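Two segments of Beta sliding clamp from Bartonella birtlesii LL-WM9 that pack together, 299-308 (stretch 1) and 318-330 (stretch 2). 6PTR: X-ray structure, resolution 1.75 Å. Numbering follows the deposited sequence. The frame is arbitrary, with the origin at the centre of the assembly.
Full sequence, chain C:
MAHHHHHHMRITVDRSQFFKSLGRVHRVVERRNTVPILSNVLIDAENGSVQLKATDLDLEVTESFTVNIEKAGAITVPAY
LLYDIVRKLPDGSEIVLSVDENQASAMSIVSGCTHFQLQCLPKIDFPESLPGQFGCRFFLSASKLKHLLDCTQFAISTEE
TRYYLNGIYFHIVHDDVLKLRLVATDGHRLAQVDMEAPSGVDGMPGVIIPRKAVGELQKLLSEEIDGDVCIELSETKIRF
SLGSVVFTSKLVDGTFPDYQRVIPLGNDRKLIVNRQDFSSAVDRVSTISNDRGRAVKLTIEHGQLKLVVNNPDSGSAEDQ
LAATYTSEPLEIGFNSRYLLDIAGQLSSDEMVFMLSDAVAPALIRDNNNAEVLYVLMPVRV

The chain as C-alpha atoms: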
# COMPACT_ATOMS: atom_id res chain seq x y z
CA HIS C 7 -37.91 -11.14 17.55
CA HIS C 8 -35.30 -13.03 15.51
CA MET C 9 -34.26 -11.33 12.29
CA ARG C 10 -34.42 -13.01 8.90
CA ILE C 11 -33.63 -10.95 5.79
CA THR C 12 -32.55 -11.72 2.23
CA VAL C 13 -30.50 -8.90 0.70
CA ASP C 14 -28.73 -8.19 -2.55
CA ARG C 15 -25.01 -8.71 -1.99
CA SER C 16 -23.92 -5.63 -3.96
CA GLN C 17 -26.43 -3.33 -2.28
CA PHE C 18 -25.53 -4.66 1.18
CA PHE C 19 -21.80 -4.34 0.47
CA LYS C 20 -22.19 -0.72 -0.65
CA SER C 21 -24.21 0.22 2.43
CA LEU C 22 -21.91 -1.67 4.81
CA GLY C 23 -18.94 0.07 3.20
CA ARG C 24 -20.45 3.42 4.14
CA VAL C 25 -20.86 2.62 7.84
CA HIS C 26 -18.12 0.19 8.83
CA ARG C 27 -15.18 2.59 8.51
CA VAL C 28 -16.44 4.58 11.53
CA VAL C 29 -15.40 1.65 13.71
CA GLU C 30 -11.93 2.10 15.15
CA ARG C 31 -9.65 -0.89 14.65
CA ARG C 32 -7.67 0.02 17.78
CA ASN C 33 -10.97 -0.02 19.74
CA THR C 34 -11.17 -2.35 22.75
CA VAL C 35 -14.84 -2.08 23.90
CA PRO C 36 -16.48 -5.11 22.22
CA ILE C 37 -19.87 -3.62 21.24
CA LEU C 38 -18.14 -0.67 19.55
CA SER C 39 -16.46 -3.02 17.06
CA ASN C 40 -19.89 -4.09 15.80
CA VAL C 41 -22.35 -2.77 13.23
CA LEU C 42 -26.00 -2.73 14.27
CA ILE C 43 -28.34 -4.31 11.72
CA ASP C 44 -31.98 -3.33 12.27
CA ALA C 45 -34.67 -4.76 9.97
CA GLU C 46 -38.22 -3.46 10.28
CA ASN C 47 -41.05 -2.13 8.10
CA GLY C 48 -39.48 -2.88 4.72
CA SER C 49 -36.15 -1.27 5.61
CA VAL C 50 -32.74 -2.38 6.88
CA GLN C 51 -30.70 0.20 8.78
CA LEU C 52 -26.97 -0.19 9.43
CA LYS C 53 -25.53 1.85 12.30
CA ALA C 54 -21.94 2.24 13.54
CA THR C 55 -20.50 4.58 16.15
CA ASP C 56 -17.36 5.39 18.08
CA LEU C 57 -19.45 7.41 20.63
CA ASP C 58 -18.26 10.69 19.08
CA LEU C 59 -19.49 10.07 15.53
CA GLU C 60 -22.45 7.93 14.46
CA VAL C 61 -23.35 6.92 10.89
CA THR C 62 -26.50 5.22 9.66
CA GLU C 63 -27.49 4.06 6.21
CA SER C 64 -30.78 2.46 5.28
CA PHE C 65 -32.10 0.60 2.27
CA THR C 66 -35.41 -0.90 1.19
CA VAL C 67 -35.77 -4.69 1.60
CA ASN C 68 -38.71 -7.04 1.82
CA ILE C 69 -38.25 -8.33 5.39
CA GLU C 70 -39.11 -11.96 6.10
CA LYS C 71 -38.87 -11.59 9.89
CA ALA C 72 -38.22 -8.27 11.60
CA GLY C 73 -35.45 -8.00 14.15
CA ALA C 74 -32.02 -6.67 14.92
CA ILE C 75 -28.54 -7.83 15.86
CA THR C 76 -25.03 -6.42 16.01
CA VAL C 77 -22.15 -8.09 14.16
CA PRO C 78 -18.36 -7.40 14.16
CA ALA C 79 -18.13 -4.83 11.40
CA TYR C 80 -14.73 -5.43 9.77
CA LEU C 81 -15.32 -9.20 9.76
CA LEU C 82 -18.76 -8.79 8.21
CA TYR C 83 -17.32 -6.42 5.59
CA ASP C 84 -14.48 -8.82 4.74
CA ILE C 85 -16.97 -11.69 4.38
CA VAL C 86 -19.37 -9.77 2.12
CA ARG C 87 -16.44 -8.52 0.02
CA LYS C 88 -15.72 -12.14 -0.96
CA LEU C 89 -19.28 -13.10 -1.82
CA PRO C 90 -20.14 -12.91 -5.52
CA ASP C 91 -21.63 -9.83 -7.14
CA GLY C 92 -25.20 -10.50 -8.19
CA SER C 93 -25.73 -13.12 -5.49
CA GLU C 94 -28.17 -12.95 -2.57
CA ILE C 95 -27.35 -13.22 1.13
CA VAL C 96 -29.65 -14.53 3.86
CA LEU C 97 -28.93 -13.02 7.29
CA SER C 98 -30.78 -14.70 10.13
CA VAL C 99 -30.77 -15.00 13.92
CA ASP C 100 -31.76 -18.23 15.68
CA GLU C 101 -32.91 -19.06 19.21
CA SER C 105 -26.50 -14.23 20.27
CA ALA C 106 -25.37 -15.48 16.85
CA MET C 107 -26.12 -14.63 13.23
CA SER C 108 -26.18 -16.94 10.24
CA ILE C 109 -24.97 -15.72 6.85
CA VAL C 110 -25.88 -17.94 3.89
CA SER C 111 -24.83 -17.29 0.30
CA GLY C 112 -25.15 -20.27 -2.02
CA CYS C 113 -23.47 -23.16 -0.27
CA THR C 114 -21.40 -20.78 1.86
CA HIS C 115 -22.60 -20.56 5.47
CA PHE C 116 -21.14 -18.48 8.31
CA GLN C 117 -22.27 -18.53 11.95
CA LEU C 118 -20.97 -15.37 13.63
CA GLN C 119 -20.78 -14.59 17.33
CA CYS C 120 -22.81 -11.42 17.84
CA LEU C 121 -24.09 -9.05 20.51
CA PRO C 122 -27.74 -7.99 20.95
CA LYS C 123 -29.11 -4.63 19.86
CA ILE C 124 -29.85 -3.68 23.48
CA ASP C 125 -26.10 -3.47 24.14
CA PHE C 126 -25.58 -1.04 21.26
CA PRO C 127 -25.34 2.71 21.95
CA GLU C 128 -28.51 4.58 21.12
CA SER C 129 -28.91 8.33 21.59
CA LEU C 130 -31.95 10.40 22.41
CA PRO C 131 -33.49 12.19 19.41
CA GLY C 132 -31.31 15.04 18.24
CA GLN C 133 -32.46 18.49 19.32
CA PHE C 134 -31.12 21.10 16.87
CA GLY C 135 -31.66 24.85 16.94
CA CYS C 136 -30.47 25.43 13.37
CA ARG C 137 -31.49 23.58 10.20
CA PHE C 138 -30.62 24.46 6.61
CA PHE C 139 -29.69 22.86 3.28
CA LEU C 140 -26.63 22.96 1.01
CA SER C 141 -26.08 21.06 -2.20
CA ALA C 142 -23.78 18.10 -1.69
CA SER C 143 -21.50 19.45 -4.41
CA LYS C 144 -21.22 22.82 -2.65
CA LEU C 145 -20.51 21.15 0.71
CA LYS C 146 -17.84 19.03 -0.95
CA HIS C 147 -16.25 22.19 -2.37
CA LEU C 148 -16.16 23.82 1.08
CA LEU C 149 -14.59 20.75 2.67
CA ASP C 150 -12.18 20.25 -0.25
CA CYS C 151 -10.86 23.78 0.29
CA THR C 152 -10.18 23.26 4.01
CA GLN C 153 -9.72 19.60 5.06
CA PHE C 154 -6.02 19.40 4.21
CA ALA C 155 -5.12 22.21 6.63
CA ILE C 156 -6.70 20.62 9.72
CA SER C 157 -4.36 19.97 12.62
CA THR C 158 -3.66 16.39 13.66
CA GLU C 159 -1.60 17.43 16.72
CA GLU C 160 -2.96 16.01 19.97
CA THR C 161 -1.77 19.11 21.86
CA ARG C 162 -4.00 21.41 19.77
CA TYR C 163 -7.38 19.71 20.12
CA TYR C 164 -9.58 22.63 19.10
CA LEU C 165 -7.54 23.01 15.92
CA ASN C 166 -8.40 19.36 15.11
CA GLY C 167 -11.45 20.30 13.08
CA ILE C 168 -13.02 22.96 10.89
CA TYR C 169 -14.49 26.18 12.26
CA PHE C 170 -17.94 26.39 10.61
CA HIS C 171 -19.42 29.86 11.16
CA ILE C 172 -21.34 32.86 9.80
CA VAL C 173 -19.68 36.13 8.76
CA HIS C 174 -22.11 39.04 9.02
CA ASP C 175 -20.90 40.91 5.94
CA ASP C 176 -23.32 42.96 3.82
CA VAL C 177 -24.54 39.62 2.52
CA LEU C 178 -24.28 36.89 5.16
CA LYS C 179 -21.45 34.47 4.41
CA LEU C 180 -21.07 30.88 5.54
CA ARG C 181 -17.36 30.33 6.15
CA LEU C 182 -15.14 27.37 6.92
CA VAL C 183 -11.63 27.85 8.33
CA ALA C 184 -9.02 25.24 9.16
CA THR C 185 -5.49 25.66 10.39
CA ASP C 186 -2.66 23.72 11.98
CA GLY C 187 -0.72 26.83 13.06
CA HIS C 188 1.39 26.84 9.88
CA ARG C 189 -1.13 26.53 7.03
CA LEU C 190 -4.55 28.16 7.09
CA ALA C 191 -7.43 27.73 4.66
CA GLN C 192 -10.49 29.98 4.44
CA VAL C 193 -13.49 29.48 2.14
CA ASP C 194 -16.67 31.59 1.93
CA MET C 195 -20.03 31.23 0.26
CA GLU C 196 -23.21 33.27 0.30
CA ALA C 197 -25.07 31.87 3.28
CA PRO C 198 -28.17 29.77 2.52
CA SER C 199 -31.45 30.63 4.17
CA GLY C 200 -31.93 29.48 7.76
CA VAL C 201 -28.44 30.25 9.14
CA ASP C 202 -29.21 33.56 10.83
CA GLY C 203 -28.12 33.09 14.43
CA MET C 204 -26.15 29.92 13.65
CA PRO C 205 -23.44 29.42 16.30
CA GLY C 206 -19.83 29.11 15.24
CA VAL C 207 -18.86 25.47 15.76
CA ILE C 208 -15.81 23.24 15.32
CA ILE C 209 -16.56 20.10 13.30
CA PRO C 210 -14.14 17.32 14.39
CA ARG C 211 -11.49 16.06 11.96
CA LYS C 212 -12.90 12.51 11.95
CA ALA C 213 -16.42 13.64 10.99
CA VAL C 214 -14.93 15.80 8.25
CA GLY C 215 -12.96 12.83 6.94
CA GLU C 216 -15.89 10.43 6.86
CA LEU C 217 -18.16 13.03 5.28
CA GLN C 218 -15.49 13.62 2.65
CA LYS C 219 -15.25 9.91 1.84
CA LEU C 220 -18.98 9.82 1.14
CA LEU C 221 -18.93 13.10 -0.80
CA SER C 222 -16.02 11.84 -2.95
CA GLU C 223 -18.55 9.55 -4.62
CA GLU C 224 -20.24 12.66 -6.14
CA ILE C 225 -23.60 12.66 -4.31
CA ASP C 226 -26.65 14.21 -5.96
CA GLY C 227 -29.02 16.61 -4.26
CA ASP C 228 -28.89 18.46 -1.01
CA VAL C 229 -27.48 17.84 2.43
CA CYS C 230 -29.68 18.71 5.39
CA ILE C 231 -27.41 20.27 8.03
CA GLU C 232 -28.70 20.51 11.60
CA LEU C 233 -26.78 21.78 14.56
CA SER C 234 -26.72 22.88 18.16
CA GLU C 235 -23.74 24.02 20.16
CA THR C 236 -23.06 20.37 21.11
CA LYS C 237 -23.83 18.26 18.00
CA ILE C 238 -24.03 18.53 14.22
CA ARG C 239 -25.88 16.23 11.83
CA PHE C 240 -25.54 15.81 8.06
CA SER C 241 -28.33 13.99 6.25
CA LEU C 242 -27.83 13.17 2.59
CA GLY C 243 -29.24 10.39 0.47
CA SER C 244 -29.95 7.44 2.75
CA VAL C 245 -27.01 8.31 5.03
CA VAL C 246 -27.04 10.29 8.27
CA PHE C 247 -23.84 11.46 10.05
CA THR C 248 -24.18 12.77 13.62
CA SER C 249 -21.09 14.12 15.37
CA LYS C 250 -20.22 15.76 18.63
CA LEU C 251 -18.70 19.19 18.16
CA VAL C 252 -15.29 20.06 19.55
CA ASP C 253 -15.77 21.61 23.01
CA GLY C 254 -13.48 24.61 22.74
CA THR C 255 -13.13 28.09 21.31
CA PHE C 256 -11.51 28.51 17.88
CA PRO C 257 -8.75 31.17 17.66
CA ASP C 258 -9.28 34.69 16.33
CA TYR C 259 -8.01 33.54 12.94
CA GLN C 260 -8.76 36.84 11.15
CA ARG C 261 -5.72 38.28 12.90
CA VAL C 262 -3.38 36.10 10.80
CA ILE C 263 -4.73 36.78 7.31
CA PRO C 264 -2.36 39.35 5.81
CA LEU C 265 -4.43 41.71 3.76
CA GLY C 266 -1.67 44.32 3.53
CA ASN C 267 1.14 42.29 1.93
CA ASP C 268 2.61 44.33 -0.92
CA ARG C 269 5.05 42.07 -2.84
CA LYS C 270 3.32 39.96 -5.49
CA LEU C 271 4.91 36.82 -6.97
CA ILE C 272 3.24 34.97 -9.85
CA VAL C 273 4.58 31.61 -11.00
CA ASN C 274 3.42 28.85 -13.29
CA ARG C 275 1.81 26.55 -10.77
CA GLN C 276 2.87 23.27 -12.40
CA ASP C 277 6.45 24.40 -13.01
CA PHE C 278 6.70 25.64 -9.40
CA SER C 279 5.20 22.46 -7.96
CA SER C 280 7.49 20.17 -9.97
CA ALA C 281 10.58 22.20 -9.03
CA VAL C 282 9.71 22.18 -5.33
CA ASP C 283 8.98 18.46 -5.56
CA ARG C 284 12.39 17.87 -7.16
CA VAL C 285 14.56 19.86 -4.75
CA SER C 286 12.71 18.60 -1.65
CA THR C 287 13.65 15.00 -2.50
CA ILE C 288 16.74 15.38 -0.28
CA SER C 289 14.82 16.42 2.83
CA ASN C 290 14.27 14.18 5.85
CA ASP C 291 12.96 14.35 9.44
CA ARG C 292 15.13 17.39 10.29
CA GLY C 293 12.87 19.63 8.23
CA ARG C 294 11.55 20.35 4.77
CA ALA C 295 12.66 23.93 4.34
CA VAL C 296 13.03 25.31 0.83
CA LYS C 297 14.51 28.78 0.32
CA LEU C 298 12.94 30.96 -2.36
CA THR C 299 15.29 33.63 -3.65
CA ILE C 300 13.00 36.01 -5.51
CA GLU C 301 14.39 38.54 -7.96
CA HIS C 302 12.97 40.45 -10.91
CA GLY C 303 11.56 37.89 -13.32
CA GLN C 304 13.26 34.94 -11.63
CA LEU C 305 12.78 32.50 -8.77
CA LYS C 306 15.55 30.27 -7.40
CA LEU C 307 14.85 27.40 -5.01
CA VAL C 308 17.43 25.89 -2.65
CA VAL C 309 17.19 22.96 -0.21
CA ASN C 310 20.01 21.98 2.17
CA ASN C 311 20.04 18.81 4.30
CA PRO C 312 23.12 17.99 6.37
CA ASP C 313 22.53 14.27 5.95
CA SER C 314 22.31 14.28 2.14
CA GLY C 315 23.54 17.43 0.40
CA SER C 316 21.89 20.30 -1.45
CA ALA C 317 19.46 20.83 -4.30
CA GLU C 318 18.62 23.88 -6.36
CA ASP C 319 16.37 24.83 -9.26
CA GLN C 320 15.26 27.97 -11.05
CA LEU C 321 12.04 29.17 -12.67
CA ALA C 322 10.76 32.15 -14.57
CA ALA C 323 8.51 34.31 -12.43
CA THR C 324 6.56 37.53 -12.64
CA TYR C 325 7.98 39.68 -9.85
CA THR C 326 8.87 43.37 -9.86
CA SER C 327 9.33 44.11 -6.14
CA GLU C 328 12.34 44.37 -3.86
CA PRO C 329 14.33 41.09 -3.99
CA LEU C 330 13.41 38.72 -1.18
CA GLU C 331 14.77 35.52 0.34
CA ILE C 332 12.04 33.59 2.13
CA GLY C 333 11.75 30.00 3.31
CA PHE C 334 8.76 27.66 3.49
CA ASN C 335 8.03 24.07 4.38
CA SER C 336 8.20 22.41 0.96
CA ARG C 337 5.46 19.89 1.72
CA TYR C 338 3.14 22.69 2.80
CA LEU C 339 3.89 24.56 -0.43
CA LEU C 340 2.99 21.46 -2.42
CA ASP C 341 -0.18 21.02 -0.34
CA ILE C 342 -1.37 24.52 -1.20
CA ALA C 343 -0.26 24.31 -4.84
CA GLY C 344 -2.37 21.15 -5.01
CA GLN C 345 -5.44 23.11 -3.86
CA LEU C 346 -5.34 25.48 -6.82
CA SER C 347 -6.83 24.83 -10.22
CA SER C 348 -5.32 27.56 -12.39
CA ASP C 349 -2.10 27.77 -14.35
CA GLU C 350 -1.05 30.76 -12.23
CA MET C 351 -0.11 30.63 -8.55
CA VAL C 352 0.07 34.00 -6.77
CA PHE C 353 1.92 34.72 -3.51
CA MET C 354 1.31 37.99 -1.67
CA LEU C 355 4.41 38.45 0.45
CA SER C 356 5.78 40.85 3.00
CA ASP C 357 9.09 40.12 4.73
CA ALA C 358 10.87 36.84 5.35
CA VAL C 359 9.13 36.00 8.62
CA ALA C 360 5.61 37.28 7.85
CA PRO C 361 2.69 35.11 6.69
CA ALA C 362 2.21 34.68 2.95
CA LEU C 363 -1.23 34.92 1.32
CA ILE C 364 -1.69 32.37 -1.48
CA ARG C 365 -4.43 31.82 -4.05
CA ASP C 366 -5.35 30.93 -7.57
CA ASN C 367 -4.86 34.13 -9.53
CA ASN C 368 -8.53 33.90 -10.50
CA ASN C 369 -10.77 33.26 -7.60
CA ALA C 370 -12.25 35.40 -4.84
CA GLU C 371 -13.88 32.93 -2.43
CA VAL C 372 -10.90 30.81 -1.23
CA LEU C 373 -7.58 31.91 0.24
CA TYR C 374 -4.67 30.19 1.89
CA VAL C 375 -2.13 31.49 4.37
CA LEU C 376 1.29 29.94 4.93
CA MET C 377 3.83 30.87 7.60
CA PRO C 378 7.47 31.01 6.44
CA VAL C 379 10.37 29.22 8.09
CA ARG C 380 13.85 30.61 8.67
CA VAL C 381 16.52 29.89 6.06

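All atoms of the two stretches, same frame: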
# COMPACT_ATOMS: atom_id res chain seq x y z
N THR C 299 14.59 32.38 -3.41
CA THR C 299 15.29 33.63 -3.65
C THR C 299 14.60 34.30 -4.82
O THR C 299 14.70 33.84 -5.97
CB THR C 299 16.77 33.37 -3.94
OG1 THR C 299 17.35 32.72 -2.80
CG2 THR C 299 17.49 34.69 -4.21
N ILE C 300 13.90 35.40 -4.54
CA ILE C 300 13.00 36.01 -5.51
C ILE C 300 13.65 37.29 -6.00
O ILE C 300 14.00 38.17 -5.20
CB ILE C 300 11.62 36.31 -4.91
CG1 ILE C 300 11.13 35.14 -4.07
CG2 ILE C 300 10.61 36.58 -6.03
CD1 ILE C 300 9.93 35.50 -3.22
N GLU C 301 13.83 37.38 -7.31
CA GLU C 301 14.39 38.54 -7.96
C GLU C 301 13.48 38.91 -9.12
O GLU C 301 12.51 38.21 -9.42
CB GLU C 301 15.83 38.27 -8.43
CG GLU C 301 16.88 38.61 -7.38
CD GLU C 301 17.79 37.44 -7.02
OE1 GLU C 301 18.54 37.55 -6.02
OE2 GLU C 301 17.77 36.40 -7.72
N HIS C 302 13.77 40.04 -9.76
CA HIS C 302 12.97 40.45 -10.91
C HIS C 302 12.95 39.35 -11.96
O HIS C 302 14.00 38.97 -12.50
CB HIS C 302 13.52 41.76 -11.48
CG HIS C 302 13.27 42.95 -10.61
ND1 HIS C 302 13.76 44.20 -10.91
CD2 HIS C 302 12.59 43.08 -9.45
CE1 HIS C 302 13.38 45.05 -9.97
NE2 HIS C 302 12.67 44.40 -9.07
N GLY C 303 11.76 38.83 -12.24
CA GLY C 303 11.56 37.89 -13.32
C GLY C 303 12.02 36.47 -13.05
O GLY C 303 11.91 35.63 -13.95
N GLN C 304 12.50 36.17 -11.84
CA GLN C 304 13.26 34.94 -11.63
C GLN C 304 13.08 34.43 -10.21
O GLN C 304 13.15 35.20 -9.25
CB GLN C 304 14.74 35.22 -11.91
CG GLN C 304 15.69 34.09 -11.70
CD GLN C 304 17.11 34.55 -11.90
OE1 GLN C 304 17.93 34.51 -10.98
NE2 GLN C 304 17.42 35.00 -13.12
N LEU C 305 12.87 33.13 -10.08
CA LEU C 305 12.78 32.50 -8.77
C LEU C 305 13.79 31.36 -8.69
O LEU C 305 13.77 30.46 -9.53
CB LEU C 305 11.37 31.97 -8.51
CG LEU C 305 11.12 31.10 -7.28
CD1 LEU C 305 11.29 31.94 -6.05
CD2 LEU C 305 9.73 30.51 -7.33
N LYS C 306 14.65 31.39 -7.68
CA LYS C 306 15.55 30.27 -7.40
C LYS C 306 15.10 29.56 -6.14
O LYS C 306 14.66 30.21 -5.18
CB LYS C 306 17.00 30.74 -7.24
CG LYS C 306 17.59 31.34 -8.50
CD LYS C 306 19.10 31.46 -8.40
CE LYS C 306 19.55 32.91 -8.32
NZ LYS C 306 21.02 33.02 -8.49
N LEU C 307 15.23 28.24 -6.14
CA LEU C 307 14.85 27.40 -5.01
C LEU C 307 16.10 26.70 -4.52
O LEU C 307 16.90 26.25 -5.34
CB LEU C 307 13.83 26.34 -5.44
CG LEU C 307 12.56 26.86 -6.08
CD1 LEU C 307 11.70 25.70 -6.54
CD2 LEU C 307 11.82 27.71 -5.07
N VAL C 308 16.28 26.61 -3.21
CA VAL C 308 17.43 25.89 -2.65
C VAL C 308 16.99 25.09 -1.44
O VAL C 308 16.32 25.63 -0.54
CB VAL C 308 18.59 26.82 -2.25
CG1 VAL C 308 19.74 25.96 -1.74
CG2 VAL C 308 19.04 27.65 -3.42
N GLU C 318 19.09 22.58 -5.94
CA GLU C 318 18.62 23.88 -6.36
C GLU C 318 17.89 23.76 -7.69
O GLU C 318 18.07 22.79 -8.43
CB GLU C 318 19.76 24.90 -6.47
CG GLU C 318 20.85 24.56 -7.43
CD GLU C 318 21.95 25.62 -7.47
OE1 GLU C 318 21.97 26.50 -6.57
OE2 GLU C 318 22.80 25.59 -8.39
N ASP C 319 17.05 24.75 -7.98
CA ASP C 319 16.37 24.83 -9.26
C ASP C 319 16.04 26.29 -9.52
O ASP C 319 16.24 27.16 -8.66
CB ASP C 319 15.10 23.95 -9.26
CG ASP C 319 14.77 23.37 -10.63
OD1 ASP C 319 15.07 24.02 -11.67
OD2 ASP C 319 14.22 22.25 -10.66
N GLN C 320 15.57 26.59 -10.72
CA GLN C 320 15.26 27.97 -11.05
C GLN C 320 14.06 28.00 -12.00
O GLN C 320 13.91 27.11 -12.84
CB GLN C 320 16.48 28.66 -11.67
CG GLN C 320 16.30 30.11 -12.04
CD GLN C 320 17.62 30.76 -12.41
OE1 GLN C 320 18.69 30.33 -11.96
NE2 GLN C 320 17.56 31.80 -13.23
N LEU C 321 13.23 29.02 -11.85
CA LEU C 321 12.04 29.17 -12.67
C LEU C 321 11.88 30.63 -13.07
O LEU C 321 12.28 31.53 -12.33
CB LEU C 321 10.76 28.76 -11.94
CG LEU C 321 10.71 27.41 -11.26
CD1 LEU C 321 9.70 27.50 -10.14
CD2 LEU C 321 10.29 26.38 -12.29
N ALA C 322 11.28 30.84 -14.24
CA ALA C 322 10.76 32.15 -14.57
C ALA C 322 9.66 32.53 -13.60
O ALA C 322 8.94 31.67 -13.08
CB ALA C 322 10.25 32.18 -16.01
N ALA C 323 9.55 33.82 -13.32
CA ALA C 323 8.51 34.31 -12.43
C ALA C 323 8.15 35.71 -12.86
O ALA C 323 8.94 36.40 -13.51
CB ALA C 323 8.96 34.30 -10.97
N THR C 324 6.95 36.13 -12.52
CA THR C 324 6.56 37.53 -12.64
C THR C 324 6.73 38.15 -11.26
O THR C 324 6.05 37.75 -10.30
CB THR C 324 5.15 37.65 -13.18
OG1 THR C 324 5.10 37.06 -14.48
CG2 THR C 324 4.75 39.10 -13.27
N TYR C 325 7.66 39.08 -11.14
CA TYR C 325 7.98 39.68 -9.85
C TYR C 325 8.76 40.95 -10.13
O TYR C 325 9.78 40.91 -10.82
CB TYR C 325 8.80 38.73 -9.00
CG TYR C 325 9.07 39.23 -7.60
CD1 TYR C 325 8.16 39.00 -6.58
CD2 TYR C 325 10.27 39.89 -7.29
CE1 TYR C 325 8.40 39.44 -5.30
CE2 TYR C 325 10.52 40.33 -6.00
CZ TYR C 325 9.58 40.09 -5.01
OH TYR C 325 9.81 40.50 -3.72
N THR C 326 8.26 42.07 -9.61
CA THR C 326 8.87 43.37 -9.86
C THR C 326 9.17 44.12 -8.57
O THR C 326 9.46 45.32 -8.62
CB THR C 326 7.95 44.22 -10.77
OG1 THR C 326 6.68 44.40 -10.15
CG2 THR C 326 7.74 43.53 -12.11
N SER C 327 9.13 43.45 -7.42
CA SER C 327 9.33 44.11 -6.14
C SER C 327 10.78 44.00 -5.69
O SER C 327 11.66 43.51 -6.40
CB SER C 327 8.39 43.53 -5.08
OG SER C 327 7.03 43.63 -5.46
N GLU C 328 11.04 44.49 -4.48
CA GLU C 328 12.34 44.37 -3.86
C GLU C 328 12.72 42.89 -3.74
O GLU C 328 11.88 42.08 -3.32
CB GLU C 328 12.30 45.03 -2.48
CG GLU C 328 13.60 45.05 -1.70
CD GLU C 328 13.41 45.58 -0.28
OE1 GLU C 328 12.30 46.08 0.02
OE2 GLU C 328 14.36 45.50 0.53
N PRO C 329 13.94 42.50 -4.12
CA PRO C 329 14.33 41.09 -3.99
C PRO C 329 14.10 40.57 -2.57
O PRO C 329 14.18 41.31 -1.60
CB PRO C 329 15.82 41.10 -4.35
CG PRO C 329 15.95 42.30 -5.30
CD PRO C 329 14.99 43.32 -4.74
N LEU C 330 13.77 39.29 -2.47
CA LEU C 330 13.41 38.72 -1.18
C LEU C 330 13.90 37.29 -1.12
O LEU C 330 13.75 36.54 -2.09
CB LEU C 330 11.90 38.77 -0.96
CG LEU C 330 11.29 38.09 0.27
CD1 LEU C 330 11.79 38.72 1.56
CD2 LEU C 330 9.78 38.17 0.21

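Backbone hydrogen bonds are the main polar tie between the two stretches. Strands 304-308 and 318-322 run antiparallel, at 163° between their directions. Leu-305 and Leu-321 form a reciprocal pair, with 2.8 Å from Leu-305 N to Leu-321 O and 2.8 Å from Leu-321 N to Leu-305 O. Leu-307 and Asp-319 repeat the pattern: Leu-307 N to Asp-319 O is 2.9 Å, and Asp-319 N to Leu-307 O is 3.0 Å. Next along, Ala-323 N donates to Gly-303 O at 3.0 Å.

A third reciprocal pair lies at the other end of stretch 2. Ile-300 N donates to Leu-330 O at 2.7 Å, and Leu-330 N donates to Ile-300 O at 3.0 Å. Between this pair and the ladder, stretch 2 passes along the turn of stretch 1.

The type II turn from Glu-301 to Gln-304 faces this part of stretch 2. Gly-303 has a phi of 77°, a value that favours glycine. Gly-303 N donates to Tyr-325 O at 3.2 Å. His-302 CA also approaches Tyr-325 O at 3.2 Å, as a CA-H...O contact. The His-302 side chain adds a weak hydrogen bond, 3.0 Å from NE2 to Ser-327 O, which lies at the ring edge. Similar CA-H...O contacts line the strands; Glu-318 CA is 3.1 Å from Leu-307 O.

Tyr-325 is buried and points toward stretch 1. Ile-300 CG2 sits 3.3 Å from the centroid of the Tyr-325 ring, almost on the ring normal. This is a CH-pi contact, and the flat ring gives the methyl a broad apolar surface. The Tyr-325 hydroxyl is not left unpaired: OH donates to Glu-328 O at 2.6 Å.

Apolar packing continues on the same face of the sheet. Ile-300 CD1 meets Leu-330 CD2 at 4.3 Å. Leu-305 CD2 lies 4.1 Å from Leu-321 CD1, and Leu-305 CB lies 4.2 Å from Ala-323 CB. Ile-300, Leu-305 and Leu-307 are buried, as suits their aliphatic side chains. Asp-319 is buried on this face too, but its carboxylate is satisfied: OD1 accepts from Gln-320 N at 2.8 Å, and OD2 is bonded elsewhere in the structure.

The other face carries Gln-304, Lys-306, Val-308, Glu-318, Gln-320 and Ala-322. It is more exposed and largely polar. Lys-306 CD lies 3.8 Å from Gln-320 OE1, so the lysine's aliphatic part lies beside the amide. Val-308 CG2 packs against Glu-318 CB at 4.2 Å. Together the two stretches bury 976 Å², both sides summed.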